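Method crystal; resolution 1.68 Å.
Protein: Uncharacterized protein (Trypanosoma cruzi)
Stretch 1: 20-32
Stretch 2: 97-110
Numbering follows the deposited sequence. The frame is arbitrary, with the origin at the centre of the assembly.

Stretch 1 (20-32) RSLDRPQDEGLFS
Stretch 2 97-110: PLANIAERFEAFAK

Stretch 2 is helical from Pro-97 to Lys-110, each backbone N from Ile-101 onward bonding to the O four residues earlier, as in Phe-105 N to Ile-101 O at 2.8 Å. Stretch 1 leaves a helix near Arg-20 and Ser-21, makes a 3-10 segment at Pro-25 to Asp-27, then a type I' turn from Asp-27 to Leu-30, closed by Leu-30 N to Asp-27 O at 3.0 Å; Glu-28 (phi/psi 51/41) and Gly-29 (73/12) hold its positive phi positions. The chains run in opposite directions: CA-CA distances are 7.7 Å for Leu-30 and Leu-98, 6.0 Å for Asp-27 and Ile-101, and 6.2 Å for Leu-22 and Ala-109. No direct hydrogen bond crosses the 768 Å² contact, so packing, stacking and one water join the stretches.

Leu-98 (chi1 m, chi2 t) has its CA-to-CB bond sideways, yet its CD2 comes 3.8 Å from Glu-28 OE2. Leu-30 (t, p) meets its backbone, CD2 to Leu-98 O at 3.5 Å. Ile-101 (m, t) points toward stretch 1 and packs its CG2 3.6 Å from Leu-30 CD2, while its CD1 lies 3.7 Å from Glu-28 OE1. The small side chain of Ala-102 sits close to the Phe-31 ring, CB to CZ at 3.7 Å.

Arg-104 (m, t, m) is bridged to stretch 1 by water 1, which accepts from Arg-104 NE at 3.1 Å and donates to Gln-26 OE1 at 2.8 Å and Asp-27 OD1 at 2.7 Å, thus linking the helix to two polar side chains of the 3-10 segment.

Phe-105 (chi1 t, chi2 77°) forms an offset stack with Phe-31 (chi1 m, chi2 -68°): centroids 4.2 Å apart, planes at 16°, Phe-31 CE2 to Phe-105 CD2 at 3.4 Å. Near the plane of the Phe-105 ring, at its edge, Leu-22 O approaches CE1 at 3.3 Å, where the positively polarised ring hydrogens lie.

Phe-108 (chi1 t, chi2 73°) carries Arg-24 (m, t, m, chi4 179°) on one face. The guanidinium lies flat, planes at 14°, with CZ 4.5 Å from the Phe-108 centroid in an off-centre cation-pi contact; Arg-24 CD, 3.7 Å from that centroid, adds a CH-pi contact. Asp-27 (chi1 m) anchors the arginine through a salt bridge, Arg-24 NE to Asp-27 OD2 at 2.9 Å and 170°, and a weak bond from Arg-24 NH1 to Asp-27 OD1 at 3.0 Å. Finally, Ala-109 CB lies 4.3 Å from CD1 of Leu-22 (m, t).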

# COMPACT_ATOMS: atom_id res chain seq x y z
N ARG A 20 4.99 4.66 -4.49
CA ARG A 20 6.06 5.52 -3.95
C ARG A 20 5.42 6.78 -3.37
O ARG A 20 5.91 7.27 -2.31
CB ARG A 20 7.10 5.81 -5.03
CG ARG A 20 7.89 4.56 -5.41
CD ARG A 20 9.08 4.87 -6.30
NE ARG A 20 10.06 5.66 -5.57
CZ ARG A 20 10.72 5.23 -4.50
N SER A 21 4.35 7.25 -4.01
CA SER A 21 3.63 8.48 -3.61
C SER A 21 3.01 8.28 -2.23
O SER A 21 2.71 9.29 -1.59
CB SER A 21 2.60 8.93 -4.64
OG SER A 21 1.37 8.22 -4.54
N LEU A 22 2.86 7.03 -1.76
CA LEU A 22 2.22 6.76 -0.44
C LEU A 22 3.24 6.89 0.69
O LEU A 22 2.82 6.92 1.86
CB LEU A 22 1.56 5.38 -0.43
CG LEU A 22 0.58 5.11 -1.57
CD1 LEU A 22 -0.09 3.77 -1.42
CD2 LEU A 22 -0.46 6.22 -1.70
N ASP A 23 4.54 6.98 0.39
CA ASP A 23 5.59 7.14 1.42
C ASP A 23 5.75 8.64 1.70
O ASP A 23 6.48 9.32 0.95
CB ASP A 23 6.89 6.45 1.00
CG ASP A 23 7.99 6.42 2.04
OD1 ASP A 23 7.69 6.55 3.25
OD2 ASP A 23 9.15 6.26 1.63
N ARG A 24 5.06 9.15 2.71
CA ARG A 24 5.04 10.58 3.09
C ARG A 24 6.04 10.81 4.21
O ARG A 24 6.05 10.11 5.23
CB ARG A 24 3.65 11.00 3.58
CG ARG A 24 2.54 10.70 2.59
CD ARG A 24 1.26 11.38 3.04
NE ARG A 24 0.76 10.83 4.31
CZ ARG A 24 -0.32 11.26 4.94
NH1 ARG A 24 -0.67 10.73 6.10
NH2 ARG A 24 -1.04 12.24 4.41
N PRO A 25 6.89 11.85 4.08
CA PRO A 25 7.79 12.25 5.16
C PRO A 25 7.09 12.42 6.51
O PRO A 25 7.66 12.05 7.52
CB PRO A 25 8.33 13.61 4.68
CG PRO A 25 8.19 13.59 3.19
CD PRO A 25 7.01 12.70 2.89
N GLN A 26 5.86 12.96 6.52
CA GLN A 26 5.09 13.24 7.76
C GLN A 26 4.79 11.93 8.51
O GLN A 26 4.52 11.98 9.73
CB GLN A 26 3.81 14.02 7.45
CG GLN A 26 2.80 13.23 6.63
CD GLN A 26 1.48 13.94 6.58
OE1 GLN A 26 0.68 13.85 7.52
NE2 GLN A 26 1.27 14.65 5.48
N ASP A 27 4.84 10.78 7.82
CA ASP A 27 4.49 9.46 8.41
C ASP A 27 5.73 8.78 9.02
O ASP A 27 5.59 7.64 9.54
CB ASP A 27 3.79 8.58 7.37
CG ASP A 27 2.45 9.10 6.88
OD1 ASP A 27 1.82 9.93 7.60
OD2 ASP A 27 2.06 8.71 5.77
N GLU A 28 6.90 9.46 8.99
CA GLU A 28 8.13 9.12 9.76
C GLU A 28 8.49 7.65 9.55
O GLU A 28 8.95 6.98 10.52
CB GLU A 28 8.05 9.51 11.25
CG GLU A 28 6.96 8.84 12.05
CD GLU A 28 6.98 9.24 13.53
OE1 GLU A 28 6.52 10.34 13.83
OE2 GLU A 28 7.49 8.44 14.37
N GLY A 29 8.36 7.19 8.31
CA GLY A 29 8.89 5.89 7.85
C GLY A 29 8.08 4.72 8.39
O GLY A 29 8.54 3.60 8.25
N LEU A 30 6.91 4.98 8.98
CA LEU A 30 6.12 3.92 9.66
C LEU A 30 5.84 2.78 8.68
O LEU A 30 5.97 1.63 9.08
CB LEU A 30 4.85 4.56 10.20
CG LEU A 30 3.91 3.69 11.03
CD1 LEU A 30 4.64 2.95 12.15
CD2 LEU A 30 2.81 4.59 11.62
N PHE A 31 5.51 3.09 7.43
CA PHE A 31 5.11 2.08 6.42
C PHE A 31 6.22 1.84 5.40
O PHE A 31 6.03 0.99 4.52
CB PHE A 31 3.76 2.49 5.82
CG PHE A 31 2.71 2.60 6.89
CD1 PHE A 31 2.28 1.45 7.54
CD2 PHE A 31 2.24 3.83 7.31
CE1 PHE A 31 1.33 1.53 8.56
CE2 PHE A 31 1.32 3.90 8.35
CZ PHE A 31 0.87 2.76 8.96
N SER A 32 7.33 2.57 5.45
CA SER A 32 8.36 2.43 4.39
C SER A 32 9.59 1.73 4.97
O SER A 32 10.34 1.16 4.17
CB SER A 32 8.70 3.73 3.76
OG SER A 32 8.86 4.76 4.73
N PRO A 97 0.41 8.44 18.95
CA PRO A 97 0.80 9.15 17.73
C PRO A 97 0.97 8.22 16.52
O PRO A 97 0.65 8.66 15.44
CB PRO A 97 2.14 9.82 18.08
CG PRO A 97 2.13 9.89 19.58
CD PRO A 97 1.38 8.66 20.03
N LEU A 98 1.49 7.00 16.71
CA LEU A 98 1.73 6.07 15.57
C LEU A 98 0.37 5.62 15.04
O LEU A 98 0.22 5.51 13.82
CB LEU A 98 2.60 4.88 16.00
CG LEU A 98 4.05 5.19 16.40
CD1 LEU A 98 4.81 3.90 16.70
CD2 LEU A 98 4.78 5.97 15.30
N ALA A 99 -0.59 5.29 15.92
CA ALA A 99 -1.92 4.82 15.48
C ALA A 99 -2.61 5.98 14.75
O ALA A 99 -3.29 5.68 13.75
CB ALA A 99 -2.74 4.32 16.65
N ASN A 100 -2.38 7.22 15.17
CA ASN A 100 -2.97 8.44 14.52
C ASN A 100 -2.38 8.55 13.12
O ASN A 100 -3.11 8.87 12.19
CB ASN A 100 -2.70 9.73 15.30
CG ASN A 100 -3.44 9.76 16.63
OD1 ASN A 100 -4.35 8.96 16.86
ND2 ASN A 100 -3.08 10.72 17.47
N ILE A 101 -1.08 8.32 12.98
CA ILE A 101 -0.44 8.31 11.64
C ILE A 101 -1.08 7.21 10.80
O ILE A 101 -1.38 7.46 9.66
CB ILE A 101 1.08 8.14 11.73
CG1 ILE A 101 1.74 9.40 12.32
CG2 ILE A 101 1.65 7.76 10.38
CD1 ILE A 101 3.19 9.20 12.73
N ALA A 102 -1.22 5.99 11.34
CA ALA A 102 -1.75 4.86 10.55
C ALA A 102 -3.13 5.21 9.99
O ALA A 102 -3.38 4.92 8.79
CB ALA A 102 -1.82 3.60 11.37
N GLU A 103 -4.01 5.79 10.81
CA GLU A 103 -5.40 6.09 10.36
C GLU A 103 -5.37 7.23 9.32
O GLU A 103 -6.12 7.14 8.31
CB GLU A 103 -6.35 6.45 11.52
CG GLU A 103 -7.80 6.47 11.05
CD GLU A 103 -8.86 6.68 12.11
OE1 GLU A 103 -8.52 7.06 13.24
OE2 GLU A 103 -10.05 6.54 11.75
N ARG A 104 -4.51 8.23 9.48
CA ARG A 104 -4.42 9.31 8.46
C ARG A 104 -3.84 8.72 7.17
O ARG A 104 -4.29 9.11 6.05
CB ARG A 104 -3.58 10.48 8.96
CG ARG A 104 -4.24 11.34 10.03
CD ARG A 104 -3.43 12.61 10.25
NE ARG A 104 -2.08 12.34 10.72
CZ ARG A 104 -1.69 12.29 12.00
NH1 ARG A 104 -0.42 12.06 12.30
NH2 ARG A 104 -2.55 12.53 12.97
N PHE A 105 -2.84 7.84 7.29
CA PHE A 105 -2.16 7.18 6.15
C PHE A 105 -3.18 6.34 5.38
O PHE A 105 -3.22 6.43 4.13
CB PHE A 105 -0.99 6.33 6.63
CG PHE A 105 -0.47 5.37 5.59
CD1 PHE A 105 0.32 5.83 4.55
CD2 PHE A 105 -0.79 4.02 5.63
CE1 PHE A 105 0.79 4.96 3.58
CE2 PHE A 105 -0.32 3.16 4.65
CZ PHE A 105 0.47 3.63 3.63
N GLU A 106 -4.02 5.58 6.08
CA GLU A 106 -5.02 4.70 5.42
C GLU A 106 -5.97 5.58 4.58
O GLU A 106 -6.23 5.23 3.40
CB GLU A 106 -5.73 3.81 6.45
CG GLU A 106 -6.60 2.72 5.85
CD GLU A 106 -7.43 2.01 6.92
OE1 GLU A 106 -7.88 2.69 7.87
OE2 GLU A 106 -7.62 0.80 6.83
N ALA A 107 -6.40 6.71 5.14
CA ALA A 107 -7.35 7.65 4.50
C ALA A 107 -6.70 8.28 3.25
O ALA A 107 -7.32 8.35 2.16
CB ALA A 107 -7.79 8.68 5.50
N PHE A 108 -5.45 8.72 3.39
CA PHE A 108 -4.62 9.28 2.29
C PHE A 108 -4.46 8.26 1.16
O PHE A 108 -4.68 8.59 0.01
CB PHE A 108 -3.27 9.73 2.83
CG PHE A 108 -2.29 10.05 1.73
CD1 PHE A 108 -2.45 11.20 0.98
CD2 PHE A 108 -1.25 9.19 1.42
CE1 PHE A 108 -1.57 11.51 -0.04
CE2 PHE A 108 -0.37 9.51 0.39
CZ PHE A 108 -0.53 10.67 -0.33
N ALA A 109 -4.14 7.01 1.49
CA ALA A 109 -3.88 5.94 0.51
C ALA A 109 -5.18 5.67 -0.26
O ALA A 109 -5.15 5.61 -1.49
CB ALA A 109 -3.37 4.72 1.24
N LYS A 110 -6.31 5.55 0.44
CA LYS A 110 -7.64 5.38 -0.21
C LYS A 110 -7.88 6.51 -1.22
O LYS A 110 -8.35 6.21 -2.34
CB LYS A 110 -8.79 5.39 0.78
CG LYS A 110 -10.17 5.20 0.16
CD LYS A 110 -11.25 4.98 1.21
CE LYS A 110 -12.65 5.43 0.81
NZ LYS A 110 -12.88 5.41 -0.65
O HOH W 1 0.53 11.69 9.24